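Local coordinates for glutathione S-transferase omega-like 2 (Saccharomyces cerevisiae, PDB 5LKB), which acts as a glutathione-dependent '1-Cys' thiol transferase and dehydroascorbate reductase, and reacts with glutathionyl-(hydro)quinones, at residues R21-K26 / I178-S183; I54-K59 / I65-V70; D210-V215 / D287-T292. All blocks are in the same frame, centred on the assembly; numbering follows the deposited sequence. Where two conformers were deposited one is given.

Contact 1 (R21-K26 / I178-S183)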
loop_
_atom_site.group_PDB
_atom_site.type_symbol
_atom_site.label_atom_id
_atom_site.label_comp_id
_atom_site.label_asym_id
_atom_site.label_seq_id
_atom_site.Cartn_x
_atom_site.Cartn_y
_atom_site.Cartn_z
ATOM N N ARG A 21 -12.743 -32.856 10.811
ATOM C CA ARG A 21 -14.056 -32.288 10.641
ATOM C C ARG A 21 -15.080 -32.866 11.614
ATOM O O ARG A 21 -16.291 -32.717 11.394
ATOM C CB ARG A 21 -14.503 -32.535 9.200
ATOM C CG ARG A 21 -13.453 -32.049 8.170
ATOM C CD ARG A 21 -13.173 -30.504 8.161
ATOM N NE ARG A 21 -14.362 -29.788 7.680
ATOM C CZ ARG A 21 -14.582 -29.412 6.417
ATOM N NH1 ARG A 21 -13.697 -29.675 5.466
ATOM N NH2 ARG A 21 -15.709 -28.826 6.073
ATOM N N GLU A 22 -14.600 -33.365 12.733
ATOM C CA GLU A 22 -15.491 -33.959 13.732
ATOM C C GLU A 22 -16.122 -32.912 14.641
ATOM O O GLU A 22 -15.830 -31.702 14.564
ATOM C CB GLU A 22 -14.792 -35.076 14.501
ATOM C CG GLU A 22 -14.935 -36.452 13.730
ATOM C CD GLU A 22 -16.206 -37.203 14.079
ATOM O OE1 GLU A 22 -17.035 -36.631 14.801
ATOM O OE2 GLU A 22 -16.329 -38.363 13.572
ATOM N N THR A 23 -17.031 -33.351 15.497
ATOM C CA THR A 23 -17.770 -32.468 16.382
ATOM C C THR A 23 -17.699 -33.004 17.801
ATOM O O THR A 23 -17.094 -34.044 18.055
ATOM C CB THR A 23 -19.212 -32.260 15.915
ATOM O OG1 THR A 23 -19.765 -31.144 16.624
ATOM C CG2 THR A 23 -20.082 -33.541 16.129
ATOM N N ILE A 24 -18.239 -32.216 18.715
ATOM C CA ILE A 24 -18.278 -32.511 20.146
ATOM C C ILE A 24 -19.739 -32.450 20.562
ATOM O O ILE A 24 -20.432 -31.474 20.258
ATOM C CB ILE A 24 -17.459 -31.484 20.958
ATOM C CG1 ILE A 24 -16.001 -31.484 20.543
ATOM C CG2 ILE A 24 -17.602 -31.776 22.487
ATOM C CD1 ILE A 24 -15.222 -30.404 21.212
ATOM N N SER A 25 -20.252 -33.521 21.213
ATOM C CA SER A 25 -21.650 -33.467 21.647
ATOM C C SER A 25 -21.864 -34.522 22.719
ATOM O O SER A 25 -21.041 -35.417 22.891
ATOM C CB SER A 25 -22.661 -33.683 20.502
ATOM O OG SER A 25 -22.597 -35.017 19.988
ATOM N N LYS A 26 -22.983 -34.386 23.430
ATOM C CA LYS A 26 -23.324 -35.322 24.500
ATOM C C LYS A 26 -23.559 -36.738 23.959
ATOM O O LYS A 26 -23.153 -37.737 24.586
ATOM C CB LYS A 26 -24.551 -34.800 25.267
ATOM N N ILE A 178 -16.377 -22.726 15.096
ATOM C CA ILE A 178 -17.256 -21.710 15.663
ATOM C C ILE A 178 -18.707 -22.198 15.819
ATOM O O ILE A 178 -19.444 -21.681 16.666
ATOM C CB ILE A 178 -17.109 -20.379 14.869
ATOM C CG1 ILE A 178 -17.608 -20.539 13.426
ATOM C CG2 ILE A 178 -15.699 -19.864 15.018
ATOM C CD1 ILE A 178 -17.383 -19.235 12.577
ATOM N N ARG A 179 -19.116 -23.182 15.017
ATOM C CA ARG A 179 -20.420 -23.800 15.216
ATOM C C ARG A 179 -20.383 -24.671 16.459
ATOM O O ARG A 179 -21.324 -24.653 17.269
ATOM C CB ARG A 179 -20.782 -24.608 13.967
ATOM C CG ARG A 179 -21.211 -23.782 12.751
ATOM C CD ARG A 179 -22.463 -22.942 12.990
ATOM N NE ARG A 179 -22.691 -21.932 11.937
ATOM C CZ ARG A 179 -23.348 -22.122 10.811
ATOM N NH1 ARG A 179 -23.905 -23.326 10.551
ATOM N NH2 ARG A 179 -23.492 -21.127 9.942
ATOM N N ILE A 180 -19.287 -25.401 16.661
ATOM C CA ILE A 180 -19.178 -26.196 17.899
ATOM C C ILE A 180 -19.277 -25.294 19.121
ATOM O O ILE A 180 -20.040 -25.565 20.071
ATOM C CB ILE A 180 -17.895 -27.030 17.886
ATOM C CG1 ILE A 180 -17.887 -28.039 16.742
ATOM C CG2 ILE A 180 -17.676 -27.782 19.235
ATOM C CD1 ILE A 180 -16.533 -28.779 16.553
ATOM N N LEU A 181 -18.499 -24.196 19.137
ATOM C CA LEU A 181 -18.504 -23.315 20.294
ATOM C C LEU A 181 -19.854 -22.723 20.504
ATOM O O LEU A 181 -20.234 -22.498 21.636
ATOM C CB LEU A 181 -17.475 -22.195 20.051
ATOM C CG LEU A 181 -16.027 -22.679 19.971
ATOM C CD1 LEU A 181 -15.122 -21.545 19.580
ATOM C CD2 LEU A 181 -15.463 -23.327 21.239
ATOM N N ASN A 182 -20.585 -22.392 19.438
ATOM C CA ASN A 182 -21.874 -21.761 19.588
ATOM C C ASN A 182 -22.985 -22.756 19.985
ATOM O O ASN A 182 -24.021 -22.305 20.474
ATOM C CB ASN A 182 -22.286 -21.006 18.323
ATOM C CG ASN A 182 -23.587 -20.269 18.495
ATOM O OD1 ASN A 182 -23.657 -19.280 19.262
ATOM N ND2 ASN A 182 -24.618 -20.694 17.767
ATOM N N SER A 183 -22.763 -24.043 19.752
ATOM C CA SER A 183 -23.782 -25.086 19.957
ATOM C C SER A 183 -24.093 -25.242 21.419
ATOM O O SER A 183 -23.516 -24.603 22.272
ATOM C CB SER A 183 -23.299 -26.429 19.463
ATOM O OG SER A 183 -22.273 -26.954 20.295
HETATM O O HOH W 1 -21.142 -29.311 18.803
#

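Contact 2 (I54-K59 / I65-V70)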
loop_
_atom_site.group_PDB
_atom_site.type_symbol
_atom_site.label_atom_id
_atom_site.label_comp_id
_atom_site.label_asym_id
_atom_site.label_seq_id
_atom_site.Cartn_x
_atom_site.Cartn_y
_atom_site.Cartn_z
ATOM N N ILE A 54 -12.763 -15.012 19.011
ATOM C CA ILE A 54 -13.891 -14.126 19.232
ATOM C C ILE A 54 -15.078 -14.943 19.769
ATOM O O ILE A 54 -15.755 -14.560 20.732
ATOM C CB ILE A 54 -14.276 -13.362 17.951
ATOM C CG1 ILE A 54 -13.126 -12.402 17.571
ATOM C CG2 ILE A 54 -15.552 -12.579 18.144
ATOM C CD1 ILE A 54 -13.135 -12.004 16.129
ATOM N N THR A 55 -15.342 -16.069 19.124
ATOM C CA THR A 55 -16.492 -16.889 19.482
ATOM C C THR A 55 -16.303 -17.509 20.860
ATOM O O THR A 55 -17.245 -17.521 21.666
ATOM C CB THR A 55 -16.701 -17.952 18.405
ATOM O OG1 THR A 55 -16.914 -17.345 17.113
ATOM C CG2 THR A 55 -17.974 -18.759 18.680
ATOM N N ARG A 56 -15.102 -17.987 21.163
ATOM C CA ARG A 56 -14.780 -18.469 22.498
ATOM C C ARG A 56 -15.090 -17.430 23.570
ATOM O O ARG A 56 -15.633 -17.745 24.647
ATOM C CB ARG A 56 -13.338 -18.992 22.557
ATOM C CG ARG A 56 -12.807 -19.310 23.958
ATOM C CD ARG A 56 -11.480 -19.933 23.814
ATOM N NE ARG A 56 -10.696 -20.034 25.048
ATOM C CZ ARG A 56 -9.772 -19.189 25.493
ATOM N NH1 ARG A 56 -9.442 -18.064 24.827
ATOM N NH2 ARG A 56 -9.093 -19.492 26.590
ATOM N N ALA A 57 -14.719 -16.182 23.337
ATOM C CA ALA A 57 -15.022 -15.146 24.318
ATOM C C ALA A 57 -16.518 -14.877 24.425
ATOM O O ALA A 57 -17.056 -14.798 25.548
ATOM C CB ALA A 57 -14.287 -13.858 23.961
ATOM N N LEU A 58 -17.202 -14.698 23.303
ATOM C CA LEU A 58 -18.602 -14.287 23.283
ATOM C C LEU A 58 -19.463 -15.362 23.938
ATOM O O LEU A 58 -20.481 -15.065 24.576
ATOM C CB LEU A 58 -19.081 -14.051 21.844
ATOM C CG LEU A 58 -18.593 -12.749 21.165
ATOM C CD1 LEU A 58 -19.026 -12.726 19.700
ATOM C CD2 LEU A 58 -19.126 -11.521 21.808
ATOM N N LYS A 59 -19.071 -16.615 23.773
ATOM C CA LYS A 59 -19.862 -17.702 24.343
ATOM C C LYS A 59 -19.413 -18.060 25.750
ATOM O O LYS A 59 -19.946 -19.039 26.319
ATOM C CB LYS A 59 -19.835 -18.912 23.409
ATOM C CG LYS A 59 -20.703 -18.745 22.119
ATOM C CD LYS A 59 -22.173 -18.594 22.417
ATOM C CE LYS A 59 -22.783 -19.960 22.638
ATOM N NZ LYS A 59 -23.944 -19.913 23.647
ATOM N N ILE A 65 -12.219 -23.993 27.832
ATOM C CA ILE A 65 -11.352 -24.426 26.759
ATOM C C ILE A 65 -10.101 -23.559 26.819
ATOM O O ILE A 65 -10.176 -22.351 26.561
ATOM C CB ILE A 65 -12.061 -24.285 25.407
ATOM C CG1 ILE A 65 -13.270 -25.212 25.397
ATOM C CG2 ILE A 65 -11.126 -24.621 24.272
ATOM C CD1 ILE A 65 -14.191 -25.048 24.175
ATOM N N GLY A 66 -8.960 -24.144 27.180
ATOM C CA GLY A 66 -7.722 -23.374 27.267
ATOM C C GLY A 66 -7.284 -22.937 25.909
ATOM O O GLY A 66 -7.697 -23.518 24.914
ATOM N N CYS A 67 -6.339 -21.985 25.860
ATOM C CA CYS A 67 -5.803 -21.533 24.581
ATOM C C CYS A 67 -4.294 -21.335 24.659
ATOM O O CYS A 67 -3.788 -20.866 25.687
ATOM C CB CYS A 67 -6.472 -20.220 24.260
ATOM S SG CYS A 67 -5.849 -19.286 22.823
ATOM N N SER A 68 -3.611 -21.662 23.571
ATOM C CA SER A 68 -2.190 -21.457 23.427
ATOM C C SER A 68 -1.969 -20.820 22.063
ATOM O O SER A 68 -2.768 -21.036 21.142
ATOM C CB SER A 68 -1.379 -22.732 23.532
ATOM O OG SER A 68 -1.592 -23.261 24.859
ATOM N N VAL A 69 -0.877 -20.070 21.923
ATOM C CA VAL A 69 -0.668 -19.193 20.751
ATOM C C VAL A 69 0.704 -19.469 20.133
ATOM O O VAL A 69 1.739 -19.353 20.804
ATOM C CB VAL A 69 -0.801 -17.718 21.137
ATOM C CG1 VAL A 69 -0.687 -16.891 19.853
ATOM C CG2 VAL A 69 -2.082 -17.453 21.822
ATOM N N VAL A 70 0.721 -19.818 18.842
ATOM C CA VAL A 70 1.960 -19.977 18.114
ATOM C C VAL A 70 2.610 -18.623 17.824
ATOM O O VAL A 70 1.955 -17.580 17.873
ATOM C CB VAL A 70 1.748 -20.752 16.799
ATOM C CG1 VAL A 70 1.309 -22.214 17.122
ATOM C CG2 VAL A 70 0.787 -20.086 15.854
#

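Contact 3 (D210-V215 / D287-T292)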
loop_
_atom_site.group_PDB
_atom_site.type_symbol
_atom_site.label_atom_id
_atom_site.label_comp_id
_atom_site.label_asym_id
_atom_site.label_seq_id
_atom_site.Cartn_x
_atom_site.Cartn_y
_atom_site.Cartn_z
ATOM N N ASP A 210 -25.946 -17.817 3.511
ATOM C CA ASP A 210 -25.829 -17.277 2.157
ATOM C C ASP A 210 -24.829 -16.127 2.132
ATOM O O ASP A 210 -24.022 -16.049 1.212
ATOM C CB ASP A 210 -27.192 -16.796 1.667
ATOM C CG ASP A 210 -28.168 -17.945 1.387
ATOM O OD1 ASP A 210 -27.734 -19.123 1.328
ATOM O OD2 ASP A 210 -29.365 -17.615 1.191
ATOM N N PHE A 211 -24.879 -15.232 3.129
ATOM C CA PHE A 211 -23.881 -14.153 3.227
ATOM C C PHE A 211 -22.486 -14.755 3.381
ATOM O O PHE A 211 -21.540 -14.367 2.663
ATOM C CB PHE A 211 -24.253 -13.291 4.433
ATOM C CG PHE A 211 -23.427 -12.046 4.615
ATOM C CD1 PHE A 211 -23.751 -10.901 3.928
ATOM C CD2 PHE A 211 -22.430 -12.006 5.590
ATOM C CE1 PHE A 211 -23.003 -9.722 4.117
ATOM C CE2 PHE A 211 -21.683 -10.852 5.808
ATOM C CZ PHE A 211 -21.965 -9.700 5.086
ATOM N N ASN A 212 -22.320 -15.661 4.333
ATOM C CA ASN A 212 -21.039 -16.326 4.580
ATOM C C ASN A 212 -20.451 -16.922 3.317
ATOM O O ASN A 212 -19.239 -16.893 3.117
ATOM C CB ASN A 212 -21.183 -17.482 5.594
ATOM C CG ASN A 212 -21.213 -17.053 7.052
ATOM O OD1 ASN A 212 -21.113 -15.866 7.427
ATOM N ND2 ASN A 212 -21.452 -18.065 7.914
ATOM N N SER A 213 -21.286 -17.516 2.448
ATOM C CA SER A 213 -20.778 -18.201 1.273
ATOM C C SER A 213 -20.027 -17.248 0.330
ATOM O O SER A 213 -18.923 -17.579 -0.116
ATOM C CB SER A 213 -21.922 -18.922 0.525
ATOM O OG SER A 213 -21.365 -19.647 -0.541
ATOM N N TRP A 214 -20.654 -16.130 -0.037
ATOM C CA TRP A 214 -19.962 -15.219 -0.971
ATOM C C TRP A 214 -18.914 -14.385 -0.263
ATOM O O TRP A 214 -17.930 -13.988 -0.907
ATOM C CB TRP A 214 -20.940 -14.339 -1.772
ATOM C CG TRP A 214 -21.857 -13.440 -1.044
ATOM C CD1 TRP A 214 -23.155 -13.719 -0.659
ATOM C CD2 TRP A 214 -21.618 -12.091 -0.647
ATOM N NE1 TRP A 214 -23.709 -12.644 -0.051
ATOM C CE2 TRP A 214 -22.798 -11.610 -0.046
ATOM C CE3 TRP A 214 -20.522 -11.218 -0.766
ATOM C CZ2 TRP A 214 -22.910 -10.318 0.494
ATOM C CZ3 TRP A 214 -20.641 -9.933 -0.242
ATOM C CH2 TRP A 214 -21.818 -9.472 0.342
ATOM N N VAL A 215 -19.102 -14.055 1.013
ATOM C CA VAL A 215 -18.030 -13.369 1.730
ATOM C C VAL A 215 -16.809 -14.264 1.818
ATOM O O VAL A 215 -15.670 -13.801 1.674
ATOM C CB VAL A 215 -18.522 -12.880 3.110
ATOM C CG1 VAL A 215 -17.347 -12.447 3.999
ATOM C CG2 VAL A 215 -19.498 -11.788 2.926
ATOM N N ASP A 287 -21.083 -11.509 11.199
ATOM C CA ASP A 287 -20.226 -10.371 11.564
ATOM C C ASP A 287 -18.828 -10.837 11.948
ATOM O O ASP A 287 -17.811 -10.185 11.590
ATOM C CB ASP A 287 -20.821 -9.582 12.710
ATOM C CG ASP A 287 -22.152 -9.033 12.386
ATOM O OD1 ASP A 287 -22.290 -8.191 11.499
ATOM O OD2 ASP A 287 -23.143 -9.439 13.069
ATOM N N ILE A 288 -18.748 -11.898 12.712
ATOM C CA ILE A 288 -17.471 -12.411 13.180
ATOM C C ILE A 288 -16.589 -12.772 12.004
ATOM O O ILE A 288 -15.417 -12.383 11.933
ATOM C CB ILE A 288 -17.693 -13.581 14.161
ATOM C CG1 ILE A 288 -18.391 -13.052 15.422
ATOM C CG2 ILE A 288 -16.360 -14.277 14.483
ATOM C CD1 ILE A 288 -18.848 -14.120 16.380
ATOM N N ARG A 289 -17.138 -13.514 11.055
ATOM C CA ARG A 289 -16.369 -13.995 9.931
ATOM C C ARG A 289 -15.921 -12.836 9.054
ATOM O O ARG A 289 -14.774 -12.839 8.604
ATOM C CB ARG A 289 -17.163 -15.034 9.132
ATOM C CG ARG A 289 -17.307 -16.406 9.875
ATOM C CD ARG A 289 -18.408 -17.257 9.143
ATOM N NE ARG A 289 -18.114 -17.376 7.732
ATOM C CZ ARG A 289 -18.034 -18.466 7.012
ATOM N NH1 ARG A 289 -18.249 -19.669 7.551
ATOM N NH2 ARG A 289 -17.777 -18.357 5.706
ATOM N N LEU A 290 -16.776 -11.843 8.837
ATOM C CA LEU A 290 -16.358 -10.690 8.022
ATOM C C LEU A 290 -15.310 -9.888 8.770
ATOM O O LEU A 290 -14.349 -9.387 8.148
ATOM C CB LEU A 290 -17.547 -9.802 7.688
ATOM C CG LEU A 290 -17.250 -8.530 6.867
ATOM C CD1 LEU A 290 -16.670 -8.922 5.551
ATOM C CD2 LEU A 290 -18.486 -7.720 6.673
ATOM N N TYR A 291 -15.491 -9.700 10.070
ATOM C CA TYR A 291 -14.599 -8.841 10.867
ATOM C C TYR A 291 -13.133 -9.264 10.758
ATOM O O TYR A 291 -12.226 -8.405 10.690
ATOM C CB TYR A 291 -14.995 -8.925 12.352
ATOM C CG TYR A 291 -14.063 -8.194 13.319
ATOM C CD1 TYR A 291 -13.014 -8.854 13.859
ATOM C CD2 TYR A 291 -14.231 -6.867 13.645
ATOM C CE1 TYR A 291 -12.137 -8.260 14.720
ATOM C CE2 TYR A 291 -13.356 -6.231 14.534
ATOM C CZ TYR A 291 -12.340 -6.929 15.086
ATOM O OH TYR A 291 -11.450 -6.334 15.959
ATOM N N THR A 292 -12.841 -10.546 10.830
ATOM C CA THR A 292 -11.446 -10.954 10.924
ATOM C C THR A 292 -10.681 -10.547 9.659
ATOM O O THR A 292 -9.481 -10.278 9.725
ATOM C CB THR A 292 -11.292 -12.413 11.283
ATOM O OG1 THR A 292 -11.903 -13.174 10.239
ATOM C CG2 THR A 292 -11.956 -12.754 12.649
HETATM O O HOH W 2 -17.729 -15.296 5.823
#

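Contact 1 (R21-K26 / I178-S183)
Ile180 carries this contact almost alone, pushing its side chain from the last turn of helix 174-182 against the extended backbone of Glu22, Thr23 and Ile24. With CG1 beside its own backbone N (chi1 -62°), the two branches part: CG1 and CD1 go to Glu22 and Thr23, CG2 to Ile24. Ile180 CD1 rests on the peptide, 3.6 Å from Glu22 O and 3.9 Å from Thr23 CA. On the buried side Ile180 CG2 meets Ile24 CB at 4.1 Å and Ile24 CD1 at the same distance, the two isoleucines crossing at about a right angle; both also touch Leu161 of strand 160-163, which continues this apolar patch into the sheet.

The other side is polar and wet. Just past the helix end, Ser183 OG turns back to give a 2.6 Å hydrogen bond to Ile180 O, which also accepts from Ser183 N. A water then spans the gap, donating to Ile24 O at 2.7 Å and to Ser183 OG; in one of two conformers Thr23 OG1 may also join it. Glu22 points away from the helix and bonds His28 instead.

Glu22 also pairs through its backbone with Val170 of edge strand 168-171, so the N-terminal segment runs beside the sheet and covers the end of the helix that follows this strand in the thioredoxin-like domain of a glutathione transferase.

Contact 2 (I54-K59 / I65-V70)
Helix 47-58 runs past strand 66-69 with Arg56 CA and Ile65 CA, the nearest pair, still 8.1 Å apart, so one long side chain has to bridge the space. This is the helix-to-strand half of the beta-alpha-beta unit 38-42, 47-58, 66-69 of the thioredoxin-like domain, in which strand 66-69 lies parallel to strand 38-42.

Arg56 makes the bridge. Its CG is anti to the backbone N (chi1 170°) and the chain stays extended out to NE, which carries the guanidinium across to Ile65. There it grips a single atom side-on: Arg56 NE donates to Ile65 O at 2.8 Å and Arg56 NH2 to the same oxygen at 3.1 Å. Ile65 O sits at the guanidinium edge, near its plane, and the forked bond, bent at both hydrogens (148° and 136°), limits how the group can turn. The third nitrogen, Arg56 NH1, goes to Asp100 O, while NH2 has a further weak bond to Thr62 O in the connecting loop. The buried group is thus held by main-chain carbonyl oxygens, whose partial negative charge probably offsets the buried positive charge.

Ile65 lends its carbonyl here, its side chain packing on Leu40 and Leu181. Cys67 closes over the guanidinium: its CB lies 3.4 Å above one face, offset toward the rim, and 3.6 Å from Arg56 NH2.

Contact 3 (D210-V215 / D287-T292)
Asn212 lays its amide flat over one face of the Arg289 guanidinium, the two planes only 8° apart, with Asn212 CG 3.2 Å from Arg289 NE. At the guanidinium edge, in its plane, a water accepts from Arg289 NE at 2.8 Å and gives a weak bond to Asn212 O. A bend at chi3 (54°) folds the arginine chain so that its end lies over the amide. Asn212 ND2 bonds Glu285, which limits how the amide can turn.

The Phe211 ring takes Val215 CG2 over one face and Leu290 CD2 at its edge, 4.3 Å from Phe211 CZ. Leu290 CD1 meets Val215 CG1 at 3.9 Å, fitting between the two helices where they run nearly parallel (18°) in the all-helical C-terminal domain.

With an alanine in place of Arg289 the Asn212 amide would probably lose the flat group stacked on it, and the water the N-H it accepts from.

Arg51 NH2 also comes close to Arg289 NE, so positive charge gathers at this buried spot, about 6 Å from the side chain of the glutathione-binding Glu173; a stacked amide covers that charge without neutralising it.

How the contacts relate
From the N terminus, the loop segment 21-26 comes first and meets helix 174-182 more than 150 residues later, so contact 1 closes a long loop that takes in the whole four-stranded sheet. Contact 2 is nested inside it, closing a short turn between helix 47-58 and strand 66-69. Contact 3 follows in series, after contact 1 has closed, and pairs helices 205-220 and 285-304 of the C-terminal domain. The three meet through helix packing: Leu181 and Ile178 lie against Ile65 and Thr55, joining contacts 1 and 2, while Ile54, Thr55 and Leu58 press on Ile288, Tyr291 and Thr292 across the domain interface, where Ile178 also reaches Arg289.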